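Formyltransferase (Francisella tularensis subsp. tularensis, PDB 4NV1) belongs to the formyltransferase family and binds dTDP-4-amino-4,6-dideoxyglucose in a pocket lined largely by aromatic and polar residues. Local coordinates at residues P99-R102 with V108-I111; G103-V108 with H189-M194. One frame throughout, in Å; residues are numbered along the deposited sequence.

Both contacts use helix 106-113, and V108 belongs to both. They lie side by side, with centres about 9 Å apart, and each is mainly buried. Contact 1 joins the middle of this helix to the loop that leads up to strand 102-103. It rests on one asparagine-serine bond plus packing of the amide on F109 CB. Contact 2 sets the loop and first helical turn of 103-108 against helix 188-195, a more distant part of the chain, and is aromatic and apolar. It also reaches the bound dTDP-4-amino-4,6-dideoxyglucose, which contact 1 does not touch. F109 connects the two: its CB meets N101 in contact 1, while its ring packs on M194 of contact 2.

Contact 1: P99-R102 with V108-I111; sequences PYNR and VFSI
N101 points its side chain at helix 106-113 and lays its amide across F109 and S110. All three residues are buried. The amide nitrogen does the polar work. ND2 of N101 donates a hydrogen bond to OG of S110 over 3.1 Å, bent to 142° at the hydrogen. OG lies nearly in the amide plane. CG and OD1 of N101 pack against CB of F109, each at 3.7 Å. The F109 ring is turned 43° from the amide plane, so the two do not stack. With CG of F109 beside its backbone N (chi1 -76°), the ring leads away from N101, toward D190 and M194 of helix 188-195. The loop 99-102 follows strand 89-94 of the central mixed sheet of the Rossmann-like formyltransferase domain. The chain then passes through the short strand 102-103 and turns into helix 106-113, so the contact links the middle of this helix back to the loop that leads up to strand 102-103. N101 itself has left-handed backbone angles. Its OD1 accepts from ND2 of N186 and from ND2 of N113, which with the bond to S110 should fix which way round the amide sits. OG of S110 accepts from N101 and also bonds to the backbone O of L115, just past the helix.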
ATOM      1  N   PRO A  99      12.164  21.416 -20.346  1.00 20.75           N
ATOM      2  CA  PRO A  99      12.996  20.320 -20.759  1.00 22.61           C
ATOM      3  C   PRO A  99      13.352  19.355 -19.618  1.00 22.52           C
ATOM      4  O   PRO A  99      14.381  18.701 -19.724  1.00 22.96           O
ATOM      5  CB  PRO A  99      14.281  21.024 -21.117  1.00 27.71           C
ATOM      6  CG  PRO A  99      14.364  22.116 -20.075  1.00 24.04           C
ATOM      7  CD  PRO A  99      12.954  22.618 -20.040  1.00 23.28           C
ATOM      8  N   TYR A 100      12.600  19.342 -18.518  1.00 23.82           N
ATOM      9  CA  TYR A 100      12.910  18.483 -17.340  1.00 24.08           C
ATOM     10  C   TYR A 100      12.358  17.039 -17.413  1.00 22.42           C
ATOM     11  O   TYR A 100      11.190  16.837 -17.687  1.00 23.74           O
ATOM     12  CB  TYR A 100      12.443  19.138 -16.059  1.00 27.16           C
ATOM     13  CG  TYR A 100      12.805  20.612 -15.890  1.00 25.82           C
ATOM     14  CD1 TYR A 100      11.848  21.565 -16.169  1.00 27.17           C
ATOM     15  CD2 TYR A 100      14.042  21.044 -15.419  1.00 30.16           C
ATOM     16  CE1 TYR A 100      12.108  22.905 -16.040  1.00 29.97           C
ATOM     17  CE2 TYR A 100      14.339  22.420 -15.275  1.00 26.81           C
ATOM     18  CZ  TYR A 100      13.353  23.343 -15.561  1.00 35.41           C
ATOM     19  OH  TYR A 100      13.508  24.728 -15.492  1.00 34.93           O
ATOM     20  N   ASN A 101      13.242  16.076 -17.241  1.00 21.80           N
ATOM     21  CA  ASN A 101      12.934  14.631 -17.131  1.00 27.64           C
ATOM     22  C   ASN A 101      12.307  14.197 -18.431  1.00 26.48           C
ATOM     23  O   ASN A 101      11.189  13.725 -18.464  1.00 26.95           O
ATOM     24  CB  ASN A 101      12.031  14.333 -15.935  1.00 23.83           C
ATOM     25  CG  ASN A 101      12.792  14.412 -14.636  1.00 21.42           C
ATOM     26  OD1 ASN A 101      13.957  14.020 -14.580  1.00 22.48           O
ATOM     27  ND2 ASN A 101      12.139  14.896 -13.586  1.00 20.56           N
ATOM     28  N   ARG A 102      12.978  14.577 -19.513  1.00 27.73           N
ATOM     29  CA  ARG A 102      12.596  14.173 -20.846  1.00 30.90           C
ATOM     30  C   ARG A 102      12.805  12.668 -20.868  1.00 31.09           C
ATOM     31  O   ARG A 102      13.638  12.114 -20.138  1.00 29.14           O
ATOM     32  CB  ARG A 102      13.445  14.898 -21.918  1.00 28.94           C
ATOM     33  CG  ARG A 102      13.054  16.370 -21.946  1.00 33.96           C
ATOM     34  CD  ARG A 102      14.089  17.301 -22.553  1.00 42.31           C
ATOM     35  NE  ARG A 102      14.598  16.725 -23.780  1.00 54.65           N
ATOM     36  CZ  ARG A 102      15.845  16.314 -23.974  1.00 63.90           C
ATOM     37  NH1 ARG A 102      16.762  16.480 -23.026  1.00 63.50           N
ATOM     38  NH2 ARG A 102      16.158  15.768 -25.148  1.00 69.21           N
ATOM     39  N   VAL A 108       7.537   9.841 -12.524  1.00 24.76           N
ATOM     40  CA  VAL A 108       8.259   9.016 -11.579  1.00 22.45           C
ATOM     41  C   VAL A 108       9.540   9.720 -11.177  1.00 21.64           C
ATOM     42  O   VAL A 108       9.801   9.939  -9.987  1.00 23.93           O
ATOM     43  CB  VAL A 108       8.569   7.630 -12.119  1.00 22.05           C
ATOM     44  CG1 VAL A 108       9.394   6.867 -11.107  1.00 22.27           C
ATOM     45  CG2 VAL A 108       7.298   6.863 -12.452  1.00 23.69           C
ATOM     46  N   PHE A 109      10.333  10.082 -12.160  1.00 22.06           N
ATOM     47  CA  PHE A 109      11.597  10.794 -11.911  1.00 24.75           C
ATOM     48  C   PHE A 109      11.359  12.107 -11.163  1.00 22.40           C
ATOM     49  O   PHE A 109      12.168  12.457 -10.346  1.00 25.88           O
ATOM     50  CB  PHE A 109      12.379  11.008 -13.232  1.00 25.23           C
ATOM     51  CG  PHE A 109      13.045   9.769 -13.699  1.00 27.67           C
ATOM     52  CD1 PHE A 109      12.390   8.892 -14.524  1.00 28.28           C
ATOM     53  CD2 PHE A 109      14.304   9.452 -13.241  1.00 28.86           C
ATOM     54  CE1 PHE A 109      12.989   7.704 -14.874  1.00 26.07           C
ATOM     55  CE2 PHE A 109      14.885   8.264 -13.552  1.00 29.17           C
ATOM     56  CZ  PHE A 109      14.241   7.413 -14.430  1.00 34.39           C
ATOM     57  N   SER A 110      10.250  12.801 -11.368  1.00 21.82           N
ATOM     58  CA  SER A 110      10.035  14.065 -10.686  1.00 21.84           C
ATOM     59  C   SER A 110       9.752  13.829  -9.221  1.00 23.37           C
ATOM     60  O   SER A 110      10.216  14.589  -8.351  1.00 22.53           O
ATOM     61  CB  SER A 110       8.967  14.984 -11.338  1.00 19.98           C
ATOM     62  OG  SER A 110       9.377  15.693 -12.508  1.00 18.06           O
ATOM     63  N   ILE A 111       9.071  12.737  -8.907  1.00 22.11           N
ATOM     64  CA  ILE A 111       8.710  12.497  -7.518  1.00 18.49           C
ATOM     65  C   ILE A 111       9.967  12.260  -6.735  1.00 18.17           C
ATOM     66  O   ILE A 111      10.107  12.663  -5.554  1.00 22.28           O
ATOM     67  CB  ILE A 111       7.681  11.320  -7.367  1.00 20.11           C
ATOM     68  CG1 ILE A 111       6.271  11.750  -7.760  1.00 20.03           C
ATOM     69  CG2 ILE A 111       7.594  10.936  -5.895  1.00 18.38           C
ATOM     70  CD1 ILE A 111       5.326  10.596  -8.090  1.00 24.80           C
TER

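Contact 2: G103-V108 with H189-M194; sequences GWFPQV and HDYKNM. With 0FX (dTDP-4-amino-4,6-dideoxyglucose), chain I.
NE2 of Q107 has two partners: it donates to O3 of the bound dTDP-4-amino-4,6-dideoxyglucose and also bonds to OG of S147 on helix 147-170. The bond from Q107 NE2 to ligand O3 is 2.9 Å long and almost straight, at 178°. CG of Q107 lies between its backbone N and carbonyl carbon (chi1 83°), and a second bend at chi2 brings the amide to the ligand. F105, at the N-cap position of helix 106-113, packs its ring against both the ligand and Y191. One face of its ring carries ligand C2, part of the deoxyribose. The opposite face carries CE3 of W104. The F105 edge points into the face of Y191 in a T-shaped stack, with ring centroids 4.7 Å apart and planes at 82°. CD1 of F105 stands over the centre of the Y191 ring, 3.5 Å from Y191 CE1. OH of Y191 itself comes to 4.0 Å from ligand N31. The stack joins the formyltransferase family region to helix 188-195, which lies largely in the C-terminal family region, and all three aromatics line the ligand pocket. W104 offers a ring face to the amino nitrogen N4A of the ligand, 3.4 Å from W104 CZ2. CG1 of V108 sits at the edge of the Y191 ring and meets CE of M194 at 4.0 Å.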
ATOM      1  N   GLY A 103      12.050  11.988 -21.715  1.00 32.96           N
ATOM      2  CA  GLY A 103      12.256  10.538 -21.790  1.00 37.27           C
ATOM      3  C   GLY A 103      11.215   9.784 -21.000  1.00 31.81           C
ATOM      4  O   GLY A 103      10.054  10.177 -20.952  1.00 28.45           O
ATOM      5  N   TRP A 104      11.637   8.712 -20.374  1.00 37.70           N
ATOM      6  CA  TRP A 104      10.674   7.790 -19.749  1.00 43.15           C
ATOM      7  C   TRP A 104      10.150   8.133 -18.331  1.00 32.23           C
ATOM      8  O   TRP A 104      10.926   8.446 -17.430  1.00 33.60           O
ATOM      9  CB  TRP A 104      11.236   6.359 -19.802  1.00 52.55           C
ATOM     10  CG  TRP A 104      10.896   5.774 -21.129  1.00 68.41           C
ATOM     11  CD1 TRP A 104      11.501   6.037 -22.328  1.00 74.91           C
ATOM     12  CD2 TRP A 104       9.796   4.912 -21.410  1.00 74.99           C
ATOM     13  NE1 TRP A 104      10.859   5.356 -23.331  1.00 76.41           N
ATOM     14  CE2 TRP A 104       9.810   4.658 -22.792  1.00 76.80           C
ATOM     15  CE3 TRP A 104       8.805   4.315 -20.623  1.00 89.12           C
ATOM     16  CZ2 TRP A 104       8.875   3.818 -23.402  1.00 81.42           C
ATOM     17  CZ3 TRP A 104       7.869   3.494 -21.236  1.00 83.82           C
ATOM     18  CH2 TRP A 104       7.913   3.253 -22.610  1.00 79.11           C
ATOM     19  N   PHE A 105       8.828   8.057 -18.186  1.00 33.74           N
ATOM     20  CA  PHE A 105       8.084   8.193 -16.949  1.00 29.25           C
ATOM     21  C   PHE A 105       8.541   9.399 -16.151  1.00 27.14           C
ATOM     22  O   PHE A 105       8.997   9.252 -15.022  1.00 26.12           O
ATOM     23  CB  PHE A 105       8.232   6.943 -16.126  1.00 31.09           C
ATOM     24  CG  PHE A 105       7.688   5.700 -16.804  1.00 37.78           C
ATOM     25  CD1 PHE A 105       8.223   4.466 -16.503  1.00 46.69           C
ATOM     26  CD2 PHE A 105       6.663   5.753 -17.745  1.00 43.50           C
ATOM     27  CE1 PHE A 105       7.778   3.319 -17.134  1.00 47.45           C
ATOM     28  CE2 PHE A 105       6.191   4.596 -18.368  1.00 47.65           C
ATOM     29  CZ  PHE A 105       6.738   3.373 -18.038  1.00 50.17           C
ATOM     30  N   PRO A 106       8.394  10.570 -16.754  1.00 24.22           N
ATOM     31  CA  PRO A 106       8.762  11.891 -16.209  1.00 21.95           C
ATOM     32  C   PRO A 106       8.250  12.084 -14.824  1.00 20.50           C
ATOM     33  O   PRO A 106       9.031  12.485 -13.952  1.00 25.05           O
ATOM     34  CB  PRO A 106       8.156  12.889 -17.187  1.00 20.40           C
ATOM     35  CG  PRO A 106       7.227  12.088 -18.072  1.00 22.86           C
ATOM     36  CD  PRO A 106       7.692  10.677 -18.054  1.00 22.58           C
ATOM     37  N   GLN A 107       6.987  11.734 -14.574  1.00 21.18           N
ATOM     38  CA  GLN A 107       6.448  11.931 -13.237  1.00 22.24           C
ATOM     39  C   GLN A 107       7.129  11.052 -12.161  1.00 23.15           C
ATOM     40  O   GLN A 107       7.360  11.502 -11.033  1.00 21.95           O
ATOM     41  CB  GLN A 107       4.909  11.897 -13.148  1.00 26.47           C
ATOM     42  CG  GLN A 107       4.282  10.504 -13.054  1.00 25.68           C
ATOM     43  CD  GLN A 107       4.434   9.750 -14.315  1.00 25.48           C
ATOM     44  OE1 GLN A 107       4.848  10.312 -15.337  1.00 24.54           O
ATOM     45  NE2 GLN A 107       4.032   8.475 -14.308  1.00 28.02           N
ATOM     46  N   VAL A 108       7.537   9.841 -12.524  1.00 24.76           N
ATOM     47  CA  VAL A 108       8.259   9.016 -11.579  1.00 22.45           C
ATOM     48  C   VAL A 108       9.540   9.720 -11.177  1.00 21.64           C
ATOM     49  O   VAL A 108       9.801   9.939  -9.987  1.00 23.93           O
ATOM     50  CB  VAL A 108       8.569   7.630 -12.119  1.00 22.05           C
ATOM     51  CG1 VAL A 108       9.394   6.867 -11.107  1.00 22.27           C
ATOM     52  CG2 VAL A 108       7.298   6.863 -12.452  1.00 23.69           C
ATOM     53  N   HIS A 189      16.246   2.242 -19.667  1.00 51.08           N
ATOM     54  CA  HIS A 189      17.243   1.603 -18.830  1.00 52.10           C
ATOM     55  C   HIS A 189      17.435   2.399 -17.550  1.00 55.50           C
ATOM     56  O   HIS A 189      17.711   1.798 -16.529  1.00 50.40           O
ATOM     57  CB  HIS A 189      18.567   1.531 -19.600  1.00 56.57           C
ATOM     58  CG  HIS A 189      19.716   0.895 -18.869  1.00 65.88           C
ATOM     59  ND1 HIS A 189      19.886  -0.474 -18.776  1.00 64.41           N
ATOM     60  CD2 HIS A 189      20.819   1.445 -18.300  1.00 63.85           C
ATOM     61  CE1 HIS A 189      21.006  -0.739 -18.125  1.00 62.82           C
ATOM     62  NE2 HIS A 189      21.591   0.408 -17.825  1.00 65.34           N
ATOM     63  N   ASP A 190      17.347   3.730 -17.575  1.00 50.44           N
ATOM     64  CA  ASP A 190      17.527   4.473 -16.330  1.00 49.49           C
ATOM     65  C   ASP A 190      16.411   4.067 -15.374  1.00 45.05           C
ATOM     66  O   ASP A 190      16.662   3.908 -14.193  1.00 44.59           O
ATOM     67  CB  ASP A 190      17.492   5.987 -16.530  1.00 51.15           C
ATOM     68  CG  ASP A 190      18.764   6.536 -17.170  1.00 53.47           C
ATOM     69  OD1 ASP A 190      19.891   6.132 -16.797  1.00 47.93           O
ATOM     70  OD2 ASP A 190      18.615   7.413 -18.045  1.00 51.12           O
ATOM     71  N   TYR A 191      15.201   3.871 -15.901  1.00 35.92           N
ATOM     72  CA  TYR A 191      14.053   3.460 -15.131  1.00 36.53           C
ATOM     73  C   TYR A 191      14.322   2.054 -14.553  1.00 41.81           C
ATOM     74  O   TYR A 191      14.281   1.832 -13.327  1.00 33.55           O
ATOM     75  CB  TYR A 191      12.775   3.496 -16.010  1.00 37.50           C
ATOM     76  CG  TYR A 191      11.539   3.019 -15.285  1.00 37.93           C
ATOM     77  CD1 TYR A 191      10.953   3.804 -14.298  1.00 38.94           C
ATOM     78  CD2 TYR A 191      10.977   1.765 -15.550  1.00 40.25           C
ATOM     79  CE1 TYR A 191       9.861   3.354 -13.584  1.00 44.87           C
ATOM     80  CE2 TYR A 191       9.877   1.301 -14.850  1.00 39.01           C
ATOM     81  CZ  TYR A 191       9.325   2.097 -13.865  1.00 48.31           C
ATOM     82  OH  TYR A 191       8.222   1.692 -13.147  1.00 54.24           O
ATOM     83  N   LYS A 192      14.659   1.124 -15.446  1.00 42.13           N
ATOM     84  CA  LYS A 192      14.842  -0.277 -15.082  1.00 42.60           C
ATOM     85  C   LYS A 192      15.871  -0.464 -13.979  1.00 40.51           C
ATOM     86  O   LYS A 192      15.647  -1.248 -13.081  1.00 46.94           O
ATOM     87  CB  LYS A 192      15.045  -1.167 -16.318  1.00 45.50           C
ATOM     88  CG  LYS A 192      13.705  -1.423 -17.031  1.00 48.56           C
ATOM     89  CD  LYS A 192      13.783  -2.380 -18.232  1.00 56.45           C
ATOM     90  CE  LYS A 192      13.048  -3.716 -18.032  1.00 59.18           C
ATOM     91  NZ  LYS A 192      11.665  -3.775 -18.595  1.00 52.40           N
ATOM     92  N   ASN A 193      16.934   0.319 -13.959  1.00 37.67           N
ATOM     93  CA  ASN A 193      17.874   0.300 -12.857  1.00 43.55           C
ATOM     94  C   ASN A 193      17.358   0.769 -11.495  1.00 41.26           C
ATOM     95  O   ASN A 193      18.060   0.629 -10.519  1.00 46.32           O
ATOM     96  CB  ASN A 193      19.092   1.163 -13.229  1.00 52.01           C
ATOM     97  CG  ASN A 193      19.891   0.586 -14.396  1.00 56.30           C
ATOM     98  OD1 ASN A 193      19.983  -0.634 -14.583  1.00 67.87           O
ATOM     99  ND2 ASN A 193      20.462   1.470 -15.202  1.00 59.95           N
ATOM    100  N   MET A 194      16.209   1.422 -11.430  1.00 37.46           N
ATOM    101  CA  MET A 194      15.678   1.925 -10.166  1.00 40.28           C
ATOM    102  C   MET A 194      14.681   0.931  -9.587  1.00 41.97           C
ATOM    103  O   MET A 194      14.228   1.094  -8.453  1.00 40.73           O
ATOM    104  CB  MET A 194      14.859   3.202 -10.375  1.00 41.50           C
ATOM    105  CG  MET A 194      15.555   4.361 -11.020  1.00 43.05           C
ATOM    106  SD  MET A 194      14.711   5.877 -10.533  1.00 45.39           S
ATOM    107  CE  MET A 194      13.200   5.661 -11.452  1.00 46.45           C
TER
HETATM  108  O4P 0FX I 301       1.723   7.028 -21.438  1.00 41.81           O
HETATM  109  P2  0FX I 301       0.929   5.871 -22.096  1.00 55.85           P
HETATM  110  O3P 0FX I 301      -0.575   5.721 -22.175  1.00 35.25           O
HETATM  111  O1G 0FX I 301       1.813   5.078 -23.155  1.00 45.36           O
HETATM  112  C1G 0FX I 301       2.196   5.668 -24.375  1.00 46.91           C
HETATM  113  C2G 0FX I 301       3.083   4.564 -24.929  1.00 49.22           C
HETATM  114  O2G 0FX I 301       2.513   3.270 -24.715  1.00 44.56           O
HETATM  115  C3G 0FX I 301       4.460   4.586 -24.294  1.00 48.44           C
HETATM  116  O3G 0FX I 301       5.188   3.622 -25.086  1.00 50.82           O
HETATM  117  C4G 0FX I 301       5.005   6.026 -24.353  1.00 52.10           C
HETATM  118  N4A 0FX I 301       6.370   6.135 -23.857  1.00 54.40           N
HETATM  119  C5G 0FX I 301       4.110   7.031 -23.618  1.00 45.83           C
HETATM  120  C6G 0FX I 301       4.643   8.454 -23.744  1.00 43.95           C
HETATM  121  O5G 0FX I 301       2.813   6.951 -24.212  1.00 45.95           O
HETATM  122  OPP 0FX I 301       0.771   4.505 -21.290  1.00 45.11           O
HETATM  123  P   0FX I 301       1.729   3.588 -20.426  1.00 43.28           P
HETATM  124  O1P 0FX I 301       2.726   2.745 -21.195  1.00 34.81           O
HETATM  125  O2P 0FX I 301       0.546   3.114 -19.590  1.00 46.85           O
HETATM  126  O5  0FX I 301       2.491   4.476 -19.315  1.00 41.60           O
HETATM  127  C5  0FX I 301       1.682   5.283 -18.451  1.00 30.75           C
HETATM  128  C4  0FX I 301       2.241   5.337 -17.040  1.00 26.03           C
HETATM  129  O4  0FX I 301       1.999   4.101 -16.392  1.00 25.34           O
HETATM  130  C3  0FX I 301       3.719   5.552 -16.918  1.00 26.70           C
HETATM  131  O3  0FX I 301       4.068   6.936 -16.767  1.00 26.12           O
HETATM  132  C2  0FX I 301       4.054   4.902 -15.575  1.00 26.83           C
HETATM  133  C1  0FX I 301       3.033   3.768 -15.495  1.00 25.44           C
HETATM  134  N11 0FX I 301       3.699   2.488 -15.757  1.00 28.03           N
HETATM  135  C61 0FX I 301       3.751   2.006 -17.018  1.00 30.21           C
HETATM  136  C51 0FX I 301       4.394   0.813 -17.270  1.00 30.77           C
HETATM  137  C5A 0FX I 301       4.565   0.188 -18.640  1.00 35.97           C
HETATM  138  C21 0FX I 301       4.243   1.806 -14.728  1.00 28.21           C
HETATM  139  O21 0FX I 301       4.165   2.239 -13.454  1.00 28.08           O
HETATM  140  N31 0FX I 301       4.828   0.617 -14.901  1.00 29.04           N
HETATM  141  C41 0FX I 301       4.883   0.154 -16.169  1.00 32.33           C
HETATM  142  O41 0FX I 301       5.494  -0.991 -16.452  1.00 27.87           O